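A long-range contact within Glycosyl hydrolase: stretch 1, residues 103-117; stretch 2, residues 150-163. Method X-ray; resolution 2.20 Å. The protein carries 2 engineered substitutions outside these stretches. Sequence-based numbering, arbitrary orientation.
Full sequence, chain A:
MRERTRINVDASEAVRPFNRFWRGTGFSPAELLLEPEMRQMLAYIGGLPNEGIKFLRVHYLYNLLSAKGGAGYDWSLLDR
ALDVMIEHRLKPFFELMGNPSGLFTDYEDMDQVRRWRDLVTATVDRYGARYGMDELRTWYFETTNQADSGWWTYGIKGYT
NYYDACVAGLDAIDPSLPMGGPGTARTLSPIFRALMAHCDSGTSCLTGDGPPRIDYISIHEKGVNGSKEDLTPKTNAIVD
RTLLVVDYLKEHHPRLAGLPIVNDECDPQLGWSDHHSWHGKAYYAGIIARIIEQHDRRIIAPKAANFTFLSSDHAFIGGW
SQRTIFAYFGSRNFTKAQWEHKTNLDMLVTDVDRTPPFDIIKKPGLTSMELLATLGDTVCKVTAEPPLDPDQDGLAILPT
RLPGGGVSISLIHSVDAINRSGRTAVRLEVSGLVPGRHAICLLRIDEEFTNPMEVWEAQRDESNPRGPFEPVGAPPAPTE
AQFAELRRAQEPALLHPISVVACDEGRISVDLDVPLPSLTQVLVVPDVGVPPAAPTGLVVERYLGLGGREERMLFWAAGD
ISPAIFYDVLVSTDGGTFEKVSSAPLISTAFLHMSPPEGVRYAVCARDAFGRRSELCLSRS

Stretch 1, residues 103-117: LFTDYEDMDQVRRWR
Stretch 2 (150-163) GWWTYGIKGYTNYY

The rule of this contact is a knob placed before a helix, its base against a glycine backbone and its ring in a pocket walled by aromatic side chains. Stretch 1 runs as loop through a type I turn, Asp106 to Asp109, then enters helix 110-117, capped where Asp109 OD1 accepts from Asp111 N at 2.9 Å. Stretch 2 is loop leading into a helix through residue 163. The two helices run in broadly the same direction, crossing at -35° with axes 9.9 Å apart at closest approach.

Register is set by Tyr107 (phi/psi -84/0) opposite Gly158 (-51/-47), CA to CA 4.4 Å. Tyr107 CB lies 3.3 Å from Gly158 O, against backbone, since Gly158 has no side chain. A CB on Gly158 would point sideways, 3.5 Å from Tyr107 CB, and would clash with Tyr154 O inside its own stretch.

The Tyr107 ring (chi1 -78°, chi2 -78°) is the main bump, and aromatic side chains wall its pocket. Its edge meets the face of Tyr154 (chi1 m), CD2 to CD2 3.6 Å, planes at 85°. Tyr162 (chi1 t) covers one Tyr107 face: its CB lies 4.3 Å from the ring centroid, and its ring edge also turns toward that face, planes at 73°. The six-membered ring of Trp151 (chi1 t) is near parallel to the Tyr107 ring, planes at 20°, but slid aside, centroids 5.7 Å apart. Thr105 O approaches the edge of the Tyr154 ring, 3.4 Å from CE1.

One hydrogen bond crosses: Asn161 ND2 (chi1 m, chi2 -19°) donates to Tyr107 O at 2.9 Å and 168°, pinning the backbone behind the knob. Further along, Val113 (chi1 t) packs CG2 against Asn161 CB at 3.9 Å. About one turn further on, Trp116 (chi1 t, chi2 -97°) meets Tyr162 obliquely, CZ2 to CE1 3.6 Å.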

ATOM      1  N   LEU A 103      -1.492  -7.065 -31.799  1.00 66.15           N
ATOM      2  CA  LEU A 103      -1.013  -6.308 -32.966  1.00 67.27           C
ATOM      3  C   LEU A 103       0.473  -6.065 -33.036  1.00 66.17           C
ATOM      4  O   LEU A 103       0.978  -5.838 -34.120  1.00 69.49           O
ATOM      5  CB  LEU A 103      -1.647  -4.924 -33.023  1.00 70.79           C
ATOM      6  CG  LEU A 103      -2.904  -4.732 -33.850  1.00 77.32           C
ATOM      7  CD1 LEU A 103      -3.898  -5.866 -33.655  1.00 77.71           C
ATOM      8  CD2 LEU A 103      -3.496  -3.383 -33.469  1.00 77.38           C
ATOM      9  N   PHE A 104       1.160  -6.011 -31.904  1.00 62.21           N
ATOM     10  CA  PHE A 104       2.580  -5.677 -31.893  1.00 60.94           C
ATOM     11  C   PHE A 104       3.388  -6.976 -31.909  1.00 63.91           C
ATOM     12  O   PHE A 104       3.161  -7.847 -31.095  1.00 64.06           O
ATOM     13  CB  PHE A 104       2.896  -4.742 -30.716  1.00 59.25           C
ATOM     14  CG  PHE A 104       2.266  -3.378 -30.874  1.00 55.94           C
ATOM     15  CD1 PHE A 104       0.938  -3.162 -30.503  1.00 55.58           C
ATOM     16  CD2 PHE A 104       2.962  -2.350 -31.458  1.00 53.62           C
ATOM     17  CE1 PHE A 104       0.329  -1.930 -30.701  1.00 53.98           C
ATOM     18  CE2 PHE A 104       2.361  -1.110 -31.667  1.00 54.85           C
ATOM     19  CZ  PHE A 104       1.047  -0.895 -31.285  1.00 54.65           C
ATOM     20  N   THR A 105       4.246  -7.145 -32.914  1.00 69.11           N
ATOM     21  CA  THR A 105       5.075  -8.363 -33.079  1.00 69.06           C
ATOM     22  C   THR A 105       6.582  -8.129 -33.264  1.00 69.27           C
ATOM     23  O   THR A 105       7.342  -9.072 -33.197  1.00 72.54           O
ATOM     24  CB  THR A 105       4.560  -9.144 -34.293  1.00 67.02           C
ATOM     25  OG1 THR A 105       4.514  -8.258 -35.421  1.00 66.65           O
ATOM     26  CG2 THR A 105       3.149  -9.681 -34.019  1.00 66.35           C
ATOM     27  N   ASP A 106       7.022  -6.879 -33.394  1.00 70.11           N
ATOM     28  CA  ASP A 106       8.393  -6.571 -33.793  1.00 73.33           C
ATOM     29  C   ASP A 106       8.724  -5.101 -33.557  1.00 68.93           C
ATOM     30  O   ASP A 106       8.324  -4.234 -34.339  1.00 68.53           O
ATOM     31  CB  ASP A 106       8.621  -6.922 -35.281  1.00 78.74           C
ATOM     32  CG  ASP A 106      10.089  -6.792 -35.721  1.00 79.79           C
ATOM     33  OD1 ASP A 106      11.002  -6.680 -34.860  1.00 78.95           O
ATOM     34  OD2 ASP A 106      10.320  -6.829 -36.954  1.00 84.87           O
ATOM     35  N   TYR A 107       9.488  -4.831 -32.499  1.00 69.07           N
ATOM     36  CA  TYR A 107       9.820  -3.438 -32.134  1.00 70.05           C
ATOM     37  C   TYR A 107      11.016  -2.880 -32.901  1.00 70.00           C
ATOM     38  O   TYR A 107      11.370  -1.719 -32.722  1.00 67.81           O
ATOM     39  CB  TYR A 107       9.972  -3.289 -30.601  1.00 70.25           C
ATOM     40  CG  TYR A 107       8.625  -3.224 -29.897  1.00 68.44           C
ATOM     41  CD1 TYR A 107       7.879  -2.047 -29.894  1.00 68.66           C
ATOM     42  CD2 TYR A 107       8.080  -4.341 -29.266  1.00 68.61           C
ATOM     43  CE1 TYR A 107       6.644  -1.983 -29.274  1.00 67.55           C
ATOM     44  CE2 TYR A 107       6.849  -4.279 -28.629  1.00 68.55           C
ATOM     45  CZ  TYR A 107       6.138  -3.095 -28.645  1.00 67.09           C
ATOM     46  OH  TYR A 107       4.917  -3.010 -28.037  1.00 67.87           O
ATOM     47  N   GLU A 108      11.603  -3.696 -33.783  1.00 72.23           N
ATOM     48  CA  GLU A 108      12.597  -3.229 -34.759  1.00 74.28           C
ATOM     49  C   GLU A 108      11.950  -2.757 -36.050  1.00 75.21           C
ATOM     50  O   GLU A 108      12.557  -2.009 -36.804  1.00 75.15           O
ATOM     51  CB  GLU A 108      13.610  -4.318 -35.038  1.00 75.76           C
ATOM     52  CG  GLU A 108      14.258  -4.797 -33.751  1.00 77.70           C
ATOM     53  CD  GLU A 108      15.549  -5.536 -33.983  1.00 81.67           C
ATOM     54  OE1 GLU A 108      16.491  -4.889 -34.467  1.00 84.92           O
ATOM     55  OE2 GLU A 108      15.626  -6.741 -33.655  1.00 82.73           O
ATOM     56  N   ASP A 109      10.712  -3.177 -36.290  1.00 73.54           N
ATOM     57  CA  ASP A 109       9.927  -2.653 -37.383  1.00 72.09           C
ATOM     58  C   ASP A 109       9.466  -1.242 -37.026  1.00 71.68           C
ATOM     59  O   ASP A 109       8.590  -1.075 -36.189  1.00 70.65           O
ATOM     60  CB  ASP A 109       8.738  -3.587 -37.625  1.00 72.90           C
ATOM     61  CG  ASP A 109       7.823  -3.119 -38.737  1.00 74.25           C
ATOM     62  OD1 ASP A 109       7.735  -1.910 -39.030  1.00 73.98           O
ATOM     63  OD2 ASP A 109       7.145  -3.990 -39.304  1.00 81.52           O
ATOM     64  N   MET A 110      10.016  -0.239 -37.699  1.00 70.52           N
ATOM     65  CA  MET A 110       9.723   1.153 -37.382  1.00 71.81           C
ATOM     66  C   MET A 110       8.275   1.631 -37.618  1.00 73.69           C
ATOM     67  O   MET A 110       7.881   2.689 -37.091  1.00 68.12           O
ATOM     68  CB  MET A 110      10.710   2.094 -38.099  1.00 71.52           C
ATOM     69  CG  MET A 110      12.128   2.003 -37.551  1.00 73.19           C
ATOM     70  SD  MET A 110      12.322   2.532 -35.822  1.00 72.61           S
ATOM     71  CE  MET A 110      11.864   4.261 -35.957  1.00 69.05           C
ATOM     72  N   ASP A 111       7.484   0.896 -38.402  1.00 73.32           N
ATOM     73  CA  ASP A 111       6.056   1.233 -38.501  1.00 73.88           C
ATOM     74  C   ASP A 111       5.306   0.847 -37.230  1.00 68.15           C
ATOM     75  O   ASP A 111       4.384   1.534 -36.826  1.00 67.70           O
ATOM     76  CB  ASP A 111       5.393   0.591 -39.715  1.00 74.70           C
ATOM     77  CG  ASP A 111       5.807   1.253 -41.029  1.00 76.94           C
ATOM     78  OD1 ASP A 111       5.932   2.501 -41.106  1.00 75.59           O
ATOM     79  OD2 ASP A 111       6.016   0.498 -41.985  1.00 78.63           O
ATOM     80  N   GLN A 112       5.699  -0.264 -36.638  1.00 66.83           N
ATOM     81  CA  GLN A 112       5.159  -0.684 -35.357  1.00 68.14           C
ATOM     82  C   GLN A 112       5.604   0.245 -34.219  1.00 66.14           C
ATOM     83  O   GLN A 112       4.786   0.653 -33.400  1.00 63.36           O
ATOM     84  CB  GLN A 112       5.556  -2.104 -35.066  1.00 67.93           C
ATOM     85  CG  GLN A 112       5.056  -3.069 -36.139  1.00 68.65           C
ATOM     86  CD  GLN A 112       5.074  -4.481 -35.652  1.00 69.66           C
ATOM     87  OE1 GLN A 112       5.134  -5.440 -36.416  1.00 78.02           O
ATOM     88  NE2 GLN A 112       5.043  -4.618 -34.367  1.00 68.50           N
ATOM     89  N   VAL A 113       6.884   0.611 -34.221  1.00 63.77           N
ATOM     90  CA  VAL A 113       7.428   1.574 -33.267  1.00 61.54           C
ATOM     91  C   VAL A 113       6.600   2.839 -33.283  1.00 61.72           C
ATOM     92  O   VAL A 113       6.222   3.338 -32.213  1.00 56.40           O
ATOM     93  CB  VAL A 113       8.923   1.888 -33.529  1.00 60.73           C
ATOM     94  CG1 VAL A 113       9.444   3.021 -32.647  1.00 60.38           C
ATOM     95  CG2 VAL A 113       9.761   0.637 -33.295  1.00 60.59           C
ATOM     96  N   ARG A 114       6.323   3.346 -34.485  1.00 60.13           N
ATOM     97  CA  ARG A 114       5.490   4.549 -34.668  1.00 60.69           C
ATOM     98  C   ARG A 114       4.013   4.369 -34.271  1.00 57.33           C
ATOM     99  O   ARG A 114       3.377   5.304 -33.791  1.00 55.95           O
ATOM    100  CB  ARG A 114       5.577   5.073 -36.118  1.00 63.90           C
ATOM    101  CG  ARG A 114       6.688   6.093 -36.326  1.00 68.12           C
ATOM    102  CD  ARG A 114       6.719   6.741 -37.732  1.00 71.99           C
ATOM    103  NE  ARG A 114       7.997   6.379 -38.341  1.00 75.09           N
ATOM    104  CZ  ARG A 114       8.234   5.303 -39.086  1.00 74.53           C
ATOM    105  NH1 ARG A 114       7.269   4.476 -39.478  1.00 78.39           N
ATOM    106  NH2 ARG A 114       9.465   5.084 -39.488  1.00 76.19           N
ATOM    107  N   ARG A 115       3.478   3.184 -34.519  1.00 56.14           N
ATOM    108  CA  ARG A 115       2.142   2.814 -34.090  1.00 58.70           C
ATOM    109  C   ARG A 115       2.037   2.768 -32.511  1.00 55.50           C
ATOM    110  O   ARG A 115       1.050   3.234 -31.933  1.00 52.18           O
ATOM    111  CB  ARG A 115       1.797   1.470 -34.733  1.00 66.70           C
ATOM    112  CG  ARG A 115       0.379   0.968 -34.527  1.00 77.63           C
ATOM    113  CD  ARG A 115      -0.099  -0.059 -35.580  1.00 87.26           C
ATOM    114  NE  ARG A 115      -1.461  -0.551 -35.259  1.00 98.90           N
ATOM    115  CZ  ARG A 115      -2.597   0.180 -35.313  1.00105.44           C
ATOM    116  NH1 ARG A 115      -2.596   1.465 -35.692  1.00108.84           N
ATOM    117  NH2 ARG A 115      -3.771  -0.368 -34.985  1.00103.80           N
ATOM    118  N   TRP A 116       3.073   2.242 -31.854  1.00 50.57           N
ATOM    119  CA  TRP A 116       3.187   2.234 -30.395  1.00 52.20           C
ATOM    120  C   TRP A 116       3.232   3.657 -29.839  1.00 52.88           C
ATOM    121  O   TRP A 116       2.468   3.979 -28.930  1.00 50.85           O
ATOM    122  CB  TRP A 116       4.411   1.441 -29.908  1.00 51.53           C
ATOM    123  CG  TRP A 116       4.399   1.276 -28.424  1.00 51.65           C
ATOM    124  CD1 TRP A 116       5.060   2.045 -27.504  1.00 48.21           C
ATOM    125  CD2 TRP A 116       3.659   0.301 -27.682  1.00 50.10           C
ATOM    126  NE1 TRP A 116       4.797   1.592 -26.237  1.00 48.58           N
ATOM    127  CE2 TRP A 116       3.924   0.535 -26.310  1.00 49.89           C
ATOM    128  CE3 TRP A 116       2.785  -0.734 -28.036  1.00 49.87           C
ATOM    129  CZ2 TRP A 116       3.351  -0.250 -25.286  1.00 47.88           C
ATOM    130  CZ3 TRP A 116       2.229  -1.535 -27.018  1.00 50.06           C
ATOM    131  CH2 TRP A 116       2.525  -1.287 -25.659  1.00 48.53           C
ATOM    132  N   ARG A 117       4.091   4.501 -30.417  1.00 52.44           N
ATOM    133  CA  ARG A 117       4.123   5.923 -30.096  1.00 52.40           C
ATOM    134  C   ARG A 117       2.714   6.522 -30.167  1.00 52.76           C
ATOM    135  O   ARG A 117       2.267   7.256 -29.243  1.00 51.50           O
ATOM    136  CB  ARG A 117       5.096   6.673 -30.996  1.00 50.93           C
ATOM    137  CG  ARG A 117       5.128   8.193 -30.795  1.00 53.99           C
ATOM    138  CD  ARG A 117       5.521   8.949 -32.082  1.00 54.97           C
ATOM    139  NE  ARG A 117       4.601   8.691 -33.201  1.00 58.17           N
ATOM    140  CZ  ARG A 117       4.900   8.839 -34.514  1.00 62.91           C
ATOM    141  NH1 ARG A 117       6.098   9.260 -34.924  1.00 61.49           N
ATOM    142  NH2 ARG A 117       3.995   8.543 -35.440  1.00 61.05           N
ATOM    143  N   GLY A 150      10.724 -12.791 -19.692  1.00105.61           N
ATOM    144  CA  GLY A 150      10.044 -13.274 -20.900  1.00102.85           C
ATOM    145  C   GLY A 150       9.623 -12.121 -21.800  1.00106.35           C
ATOM    146  O   GLY A 150       8.467 -12.059 -22.194  1.00112.82           O
ATOM    147  N   TRP A 151      10.555 -11.203 -22.104  1.00105.70           N
ATOM    148  CA  TRP A 151      10.328 -10.060 -23.041  1.00101.47           C
ATOM    149  C   TRP A 151      10.232 -10.617 -24.442  1.00108.16           C
ATOM    150  O   TRP A 151      11.253 -10.747 -25.132  1.00 99.63           O
ATOM    151  CB  TRP A 151      11.458  -9.013 -22.914  1.00 93.85           C
ATOM    152  CG  TRP A 151      11.697  -7.915 -23.989  1.00 87.71           C
ATOM    153  CD1 TRP A 151      12.850  -7.759 -24.713  1.00 83.99           C
ATOM    154  CD2 TRP A 151      10.830  -6.816 -24.394  1.00 82.57           C
ATOM    155  NE1 TRP A 151      12.747  -6.674 -25.554  1.00 84.07           N
ATOM    156  CE2 TRP A 151      11.526  -6.079 -25.386  1.00 81.40           C
ATOM    157  CE3 TRP A 151       9.538  -6.400 -24.038  1.00 80.26           C
ATOM    158  CZ2 TRP A 151      10.966  -4.948 -26.033  1.00 78.83           C
ATOM    159  CZ3 TRP A 151       8.981  -5.256 -24.694  1.00 75.49           C
ATOM    160  CH2 TRP A 151       9.701  -4.559 -25.668  1.00 75.47           C
ATOM    161  N   TRP A 152       8.977 -10.928 -24.816  1.00122.00           N
ATOM    162  CA  TRP A 152       8.556 -11.742 -25.997  1.00128.24           C
ATOM    163  C   TRP A 152       9.677 -12.259 -26.896  1.00122.36           C
ATOM    164  O   TRP A 152       9.845 -13.457 -27.052  1.00121.66           O
ATOM    165  CB  TRP A 152       7.474 -11.000 -26.825  1.00132.54           C
ATOM    166  CG  TRP A 152       6.072 -11.618 -26.788  1.00134.83           C
ATOM    167  CD1 TRP A 152       5.746 -12.938 -26.987  1.00133.59           C
ATOM    168  CD2 TRP A 152       4.822 -10.926 -26.582  1.00135.33           C
ATOM    169  NE1 TRP A 152       4.383 -13.109 -26.893  1.00135.43           N
ATOM    170  CE2 TRP A 152       3.790 -11.895 -26.650  1.00134.07           C
ATOM    171  CE3 TRP A 152       4.475  -9.583 -26.336  1.00131.50           C
ATOM    172  CZ2 TRP A 152       2.434 -11.562 -26.487  1.00129.12           C
ATOM    173  CZ3 TRP A 152       3.132  -9.253 -26.181  1.00126.99           C
ATOM    174  CH2 TRP A 152       2.127 -10.242 -26.253  1.00125.72           C
ATOM    175  N   THR A 153      10.409 -11.334 -27.496  1.00119.24           N
ATOM    176  CA  THR A 153      11.751 -11.595 -28.018  1.00117.04           C
ATOM    177  C   THR A 153      12.367 -10.203 -28.117  1.00111.49           C
ATOM    178  O   THR A 153      13.133  -9.794 -27.235  1.00107.95           O
ATOM    179  CB  THR A 153      11.765 -12.352 -29.395  1.00123.49           C
ATOM    180  OG1 THR A 153      10.506 -12.179 -30.066  1.00128.79           O
ATOM    181  CG2 THR A 153      12.075 -13.878 -29.250  1.00118.80           C
ATOM    182  N   TYR A 154      11.961  -9.489 -29.176  1.00105.28           N
ATOM    183  CA  TYR A 154      12.305  -8.099 -29.532  1.00 92.14           C
ATOM    184  C   TYR A 154      13.770  -7.640 -29.393  1.00 87.92           C
ATOM    185  O   TYR A 154      14.243  -6.872 -30.243  1.00 91.62           O
ATOM    186  CB  TYR A 154      11.356  -7.120 -28.847  1.00 91.83           C
ATOM    187  CG  TYR A 154       9.886  -7.535 -28.834  1.00 91.40           C
ATOM    188  CD1 TYR A 154       9.253  -8.023 -29.981  1.00 89.22           C
ATOM    189  CD2 TYR A 154       9.108  -7.399 -27.665  1.00 91.22           C
ATOM    190  CE1 TYR A 154       7.910  -8.390 -29.954  1.00 89.34           C
ATOM    191  CE2 TYR A 154       7.763  -7.746 -27.635  1.00 87.63           C
ATOM    192  CZ  TYR A 154       7.169  -8.244 -28.780  1.00 89.72           C
ATOM    193  OH  TYR A 154       5.842  -8.590 -28.754  1.00 87.86           O
ATOM    194  N   GLY A 155      14.467  -8.072 -28.339  1.00 80.86           N
ATOM    195  CA  GLY A 155      15.904  -7.833 -28.177  1.00 77.37           C
ATOM    196  C   GLY A 155      16.185  -6.491 -27.522  1.00 73.24           C
ATOM    197  O   GLY A 155      15.259  -5.714 -27.237  1.00 69.81           O
ATOM    198  N   ILE A 156      17.469  -6.230 -27.287  1.00 70.52           N
ATOM    199  CA  ILE A 156      17.926  -4.975 -26.708  1.00 69.40           C
ATOM    200  C   ILE A 156      17.479  -3.808 -27.582  1.00 68.66           C
ATOM    201  O   ILE A 156      17.026  -2.794 -27.062  1.00 66.01           O
ATOM    202  CB  ILE A 156      19.470  -4.891 -26.575  1.00 70.62           C
ATOM    203  CG1 ILE A 156      20.044  -6.050 -25.736  1.00 73.27           C
ATOM    204  CG2 ILE A 156      19.900  -3.545 -25.989  1.00 70.03           C
ATOM    205  CD1 ILE A 156      19.369  -6.291 -24.412  1.00 73.17           C
ATOM    206  N   LYS A 157      17.600  -3.955 -28.893  1.00 66.61           N
ATOM    207  CA  LYS A 157      17.307  -2.859 -29.807  1.00 72.02           C
ATOM    208  C   LYS A 157      15.809  -2.594 -29.851  1.00 65.23           C
ATOM    209  O   LYS A 157      15.401  -1.453 -29.843  1.00 62.84           O
ATOM    210  CB  LYS A 157      17.824  -3.137 -31.236  1.00 79.81           C
ATOM    211  CG  LYS A 157      18.449  -1.920 -31.922  1.00 89.62           C
ATOM    212  CD  LYS A 157      19.961  -1.821 -31.626  1.00 97.55           C
ATOM    213  CE  LYS A 157      20.695  -0.810 -32.516  1.00100.10           C
ATOM    214  NZ  LYS A 157      20.368   0.599 -32.138  1.00102.10           N
ATOM    215  N   GLY A 158      15.016  -3.664 -29.934  1.00 61.53           N
ATOM    216  CA  GLY A 158      13.559  -3.582 -29.824  1.00 61.60           C
ATOM    217  C   GLY A 158      13.126  -2.799 -28.575  1.00 57.62           C
ATOM    218  O   GLY A 158      12.318  -1.888 -28.686  1.00 55.52           O
ATOM    219  N   TYR A 159      13.738  -3.141 -27.433  1.00 56.65           N
ATOM    220  CA  TYR A 159      13.452  -2.543 -26.123  1.00 58.29           C
ATOM    221  C   TYR A 159      13.738  -1.058 -26.133  1.00 59.21           C
ATOM    222  O   TYR A 159      12.908  -0.251 -25.737  1.00 58.30           O
ATOM    223  CB  TYR A 159      14.258  -3.205 -24.985  1.00 56.31           C
ATOM    224  CG  TYR A 159      13.767  -2.739 -23.617  1.00 55.75           C
ATOM    225  CD1 TYR A 159      12.598  -3.263 -23.063  1.00 55.04           C
ATOM    226  CD2 TYR A 159      14.408  -1.712 -22.924  1.00 54.80           C
ATOM    227  CE1 TYR A 159      12.103  -2.804 -21.846  1.00 53.95           C
ATOM    228  CE2 TYR A 159      13.920  -1.263 -21.699  1.00 54.38           C
ATOM    229  CZ  TYR A 159      12.766  -1.811 -21.178  1.00 52.29           C
ATOM    230  OH  TYR A 159      12.268  -1.383 -19.993  1.00 52.91           O
ATOM    231  N   THR A 160      14.909  -0.722 -26.639  1.00 59.05           N
ATOM    232  CA  THR A 160      15.370   0.643 -26.691  1.00 58.89           C
ATOM    233  C   THR A 160      14.519   1.511 -27.652  1.00 57.20           C
ATOM    234  O   THR A 160      14.293   2.697 -27.406  1.00 56.80           O
ATOM    235  CB  THR A 160      16.896   0.605 -26.960  1.00 63.69           C
ATOM    236  OG1 THR A 160      17.549   1.593 -26.179  1.00 72.07           O
ATOM    237  CG2 THR A 160      17.255   0.743 -28.415  1.00 62.77           C
ATOM    238  N   ASN A 161      14.006   0.916 -28.730  1.00 57.44           N
ATOM    239  CA  ASN A 161      13.062   1.605 -29.641  1.00 57.55           C
ATOM    240  C   ASN A 161      11.676   1.783 -28.997  1.00 52.56           C
ATOM    241  O   ASN A 161      10.991   2.769 -29.232  1.00 51.76           O
ATOM    242  CB  ASN A 161      12.804   0.782 -30.914  1.00 59.79           C
ATOM    243  CG  ASN A 161      14.000   0.672 -31.838  1.00 62.04           C
ATOM    244  OD1 ASN A 161      14.963   1.446 -31.789  1.00 62.12           O
ATOM    245  ND2 ASN A 161      13.908  -0.292 -32.723  1.00 61.03           N
ATOM    246  N   TYR A 162      11.241   0.737 -28.311  1.00 51.77           N
ATOM    247  CA  TYR A 162      10.031   0.765 -27.479  1.00 52.10           C
ATOM    248  C   TYR A 162      10.067   1.926 -26.463  1.00 48.69           C
ATOM    249  O   TYR A 162       9.095   2.692 -26.370  1.00 49.61           O
ATOM    250  CB  TYR A 162       9.812  -0.612 -26.832  1.00 52.82           C
ATOM    251  CG  TYR A 162       8.980  -0.575 -25.570  1.00 54.25           C
ATOM    252  CD1 TYR A 162       7.577  -0.503 -25.620  1.00 54.70           C
ATOM    253  CD2 TYR A 162       9.592  -0.603 -24.335  1.00 54.88           C
ATOM    254  CE1 TYR A 162       6.822  -0.460 -24.457  1.00 54.62           C
ATOM    255  CE2 TYR A 162       8.854  -0.558 -23.172  1.00 58.62           C
ATOM    256  CZ  TYR A 162       7.472  -0.458 -23.241  1.00 57.27           C
ATOM    257  OH  TYR A 162       6.791  -0.415 -22.066  1.00 56.10           O
ATOM    258  N   TYR A 163      11.187   2.082 -25.755  1.00 47.43           N
ATOM    259  CA  TYR A 163      11.392   3.217 -24.814  1.00 46.93           C
ATOM    260  C   TYR A 163      11.251   4.563 -25.542  1.00 48.82           C
ATOM    261  O   TYR A 163      10.497   5.464 -25.121  1.00 48.06           O
ATOM    262  CB  TYR A 163      12.756   3.120 -24.084  1.00 46.75           C
ATOM    263  CG  TYR A 163      12.858   4.126 -22.981  1.00 46.27           C
ATOM    264  CD1 TYR A 163      12.300   3.859 -21.726  1.00 46.47           C
ATOM    265  CD2 TYR A 163      13.369   5.382 -23.212  1.00 45.57           C
ATOM    266  CE1 TYR A 163      12.292   4.808 -20.725  1.00 45.75           C
ATOM    267  CE2 TYR A 163      13.376   6.338 -22.233  1.00 46.64           C
ATOM    268  CZ  TYR A 163      12.830   6.049 -20.971  1.00 47.03           C
ATOM    269  OH  TYR A 163      12.797   7.004 -19.976  1.00 44.10           O
TER